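Local coordinates for StAR-related lipid transfer protein 5 (Homo sapiens, PDB 2R55) that may transport cholesterol, other sterols or other lipids within the cell, binding them through its START domain, at residues 222-225 and 226-230. Sequence-based numbering, arbitrary orientation.
Sequences LQKA and VKQFH
Val226 N donates to Leu222 O (3.1 Å) and Lys227 N to Gln223 O (2.9 Å), two nearly straight i to i+4 hydrogen bonds of an alpha-helix. The second donor lies in the carbonyl plane of Gln223. The next amide is less regular: Gln228 N bonds to Lys224 O at 3.2 Å with an N-H...O angle of only 137°, and more weakly to Ala225 O. After these, Phe229 N and His230 N bond to Val226 O and Lys227 O, three residues back, as in 3-10 type turns.

Lys224 O also receives the side chain of Gln228. With chi1 at -76°, CG of Gln228 stands beside its own backbone N, and the extended chain beyond brings NE2 to 3.1 Å from Lys224 O in a weak, bent bond. The same NE2 lies 3.4 Å from Lys224 CG, where the two side chains pass at a slant; long, flexible, polar residues suit this exposed side of the helix. The Phe229 ring folds back so that CE2 comes to 3.5 Å from Ala225 O, while Leu222 CD1 meets Val226 CG2 loosely at 4.5 Å.

Small or apolar residues take the inner side. Leu222 packs on Cys85 and Val86 of helix 79-86, where the broad side chain of Phe229 also reaches Glu81 and Cys85. Leu222 and Ala225 touch Trp97 of helix 94-97, a place that suits the small side chain of Ala225. Leu222 and Val226 also touch Val75 of strand 67-75, so this end of C-terminal helix 204-227, the long helix characteristic of START domains, is joined to two helices and the curved sheet.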
ATOM      1  N   LEU A 222      -2.573  11.171  -4.717  1.00 72.07           N
ATOM      2  CA  LEU A 222      -3.943  10.684  -4.590  1.00 72.36           C
ATOM      3  C   LEU A 222      -4.981  11.813  -4.650  1.00 72.42           C
ATOM      4  O   LEU A 222      -6.033  11.648  -5.272  1.00 72.68           O
ATOM      5  CB  LEU A 222      -4.096   9.867  -3.308  1.00 72.15           C
ATOM      6  CG  LEU A 222      -5.311   8.968  -3.034  1.00 72.46           C
ATOM      7  CD1 LEU A 222      -6.368   9.703  -2.235  1.00 73.47           C
ATOM      8  CD2 LEU A 222      -5.902   8.354  -4.296  1.00 73.35           C
ATOM      9  N   GLN A 223      -4.677  12.946  -4.011  1.00 72.44           N
ATOM     10  CA  GLN A 223      -5.601  14.086  -3.952  1.00 72.74           C
ATOM     11  C   GLN A 223      -5.883  14.666  -5.334  1.00 72.38           C
ATOM     12  O   GLN A 223      -7.043  14.871  -5.702  1.00 72.62           O
ATOM     13  CB  GLN A 223      -5.075  15.170  -3.005  1.00 72.76           C
ATOM     14  CG  GLN A 223      -5.382  14.898  -1.529  1.00 74.73           C
ATOM     15  CD  GLN A 223      -4.334  15.472  -0.584  1.00 76.04           C
ATOM     16  OE1 GLN A 223      -3.275  15.950  -1.018  1.00 77.10           O
ATOM     17  NE2 GLN A 223      -4.621  15.421   0.715  1.00 75.46           N
ATOM     18  N   LYS A 224      -4.808  14.914  -6.077  1.00 72.00           N
ATOM     19  CA  LYS A 224      -4.852  15.403  -7.451  1.00 71.81           C
ATOM     20  C   LYS A 224      -5.744  14.528  -8.338  1.00 71.76           C
ATOM     21  O   LYS A 224      -6.544  15.080  -9.190  1.00 71.30           O
ATOM     22  CB  LYS A 224      -3.415  15.466  -8.009  1.00 71.93           C
ATOM     23  CG  LYS A 224      -3.245  15.730  -9.534  1.00 71.72           C
ATOM     24  CD  LYS A 224      -1.824  15.260  -9.965  1.00 71.79           C
ATOM     25  CE  LYS A 224      -1.707  14.981 -11.468  1.00 72.23           C
ATOM     26  NZ  LYS A 224      -1.425  16.209 -12.294  1.00 71.66           N
ATOM     27  N   ALA A 225      -5.603  13.180  -8.135  1.00 71.63           N
ATOM     28  CA  ALA A 225      -6.351  12.223  -8.957  1.00 71.81           C
ATOM     29  C   ALA A 225      -7.847  12.325  -8.681  1.00 71.89           C
ATOM     30  O   ALA A 225      -8.666  12.341  -9.610  1.00 71.89           O
ATOM     31  CB  ALA A 225      -5.861  10.819  -8.717  1.00 71.73           C
ATOM     32  N   VAL A 226      -8.185  12.415  -7.398  1.00 71.92           N
ATOM     33  CA  VAL A 226      -9.556  12.650  -6.969  1.00 72.01           C
ATOM     34  C   VAL A 226     -10.123  13.926  -7.602  1.00 72.11           C
ATOM     35  O   VAL A 226     -11.199  13.896  -8.215  1.00 72.03           O
ATOM     36  CB  VAL A 226      -9.653  12.698  -5.426  1.00 71.84           C
ATOM     37  CG1 VAL A 226     -10.903  13.417  -4.978  1.00 71.84           C
ATOM     38  CG2 VAL A 226      -9.621  11.291  -4.857  1.00 71.90           C
ATOM     39  N   LYS A 227      -9.391  15.034  -7.469  1.00 72.25           N
ATOM     40  CA  LYS A 227      -9.863  16.335  -7.950  1.00 72.48           C
ATOM     41  C   LYS A 227     -10.276  16.301  -9.410  1.00 72.30           C
ATOM     42  O   LYS A 227     -11.198  17.007  -9.810  1.00 72.61           O
ATOM     43  CB  LYS A 227      -8.816  17.432  -7.727  1.00 72.64           C
ATOM     44  CG  LYS A 227      -8.652  17.840  -6.266  1.00 73.86           C
ATOM     45  CD  LYS A 227      -8.618  19.362  -6.115  1.00 75.55           C
ATOM     46  CE  LYS A 227      -9.092  19.791  -4.720  1.00 76.32           C
ATOM     47  NZ  LYS A 227      -9.515  21.225  -4.679  1.00 76.17           N
ATOM     48  N   GLN A 228      -9.605  15.458 -10.188  1.00 72.18           N
ATOM     49  CA  GLN A 228      -9.851  15.326 -11.620  1.00 72.26           C
ATOM     50  C   GLN A 228     -11.265  14.840 -11.974  1.00 72.20           C
ATOM     51  O   GLN A 228     -11.753  15.110 -13.070  1.00 71.83           O
ATOM     52  CB  GLN A 228      -8.771  14.450 -12.276  1.00 72.43           C
ATOM     53  CG  GLN A 228      -7.419  15.169 -12.460  1.00 72.48           C
ATOM     54  CD  GLN A 228      -6.272  14.223 -12.862  1.00 72.44           C
ATOM     55  OE1 GLN A 228      -6.329  13.585 -14.042  1.00 72.53           O
ATOM     56  NE2 GLN A 228      -5.207  14.153 -11.884  1.00 72.20           N
ATOM     57  N   PHE A 229     -11.926  14.146 -11.045  1.00 72.09           N
ATOM     58  CA  PHE A 229     -13.323  13.731 -11.245  1.00 71.88           C
ATOM     59  C   PHE A 229     -14.306  14.834 -10.867  1.00 71.69           C
ATOM     60  O   PHE A 229     -15.450  14.842 -11.331  1.00 71.75           O
ATOM     61  CB  PHE A 229     -13.648  12.440 -10.482  1.00 72.15           C
ATOM     62  CG  PHE A 229     -12.678  11.315 -10.739  1.00 72.60           C
ATOM     63  CD1 PHE A 229     -12.504  10.800 -12.027  1.00 73.19           C
ATOM     64  CD2 PHE A 229     -11.941  10.770  -9.697  1.00 72.88           C
ATOM     65  CE1 PHE A 229     -11.607   9.765 -12.268  1.00 72.59           C
ATOM     66  CE2 PHE A 229     -11.045   9.730  -9.927  1.00 73.33           C
ATOM     67  CZ  PHE A 229     -10.880   9.229 -11.216  1.00 72.73           C
ATOM     68  N   HIS A 230     -13.858  15.772 -10.037  1.00 71.37           N
ATOM     69  CA  HIS A 230     -14.683  16.925  -9.664  1.00 71.19           C
ATOM     70  C   HIS A 230     -14.450  18.128 -10.575  1.00 71.24           C
ATOM     71  O   HIS A 230     -14.832  19.254 -10.245  1.00 71.19           O
ATOM     72  CB  HIS A 230     -14.433  17.281  -8.204  1.00 71.09           C
ATOM     73  CG  HIS A 230     -14.644  16.129  -7.277  1.00 70.52           C
ATOM     74  ND1 HIS A 230     -13.644  15.636  -6.465  1.00 70.39           N
ATOM     75  CD2 HIS A 230     -15.733  15.345  -7.068  1.00 70.14           C
ATOM     76  CE1 HIS A 230     -14.113  14.611  -5.776  1.00 70.38           C
ATOM     77  NE2 HIS A 230     -15.375  14.410  -6.129  1.00 70.70           N
TER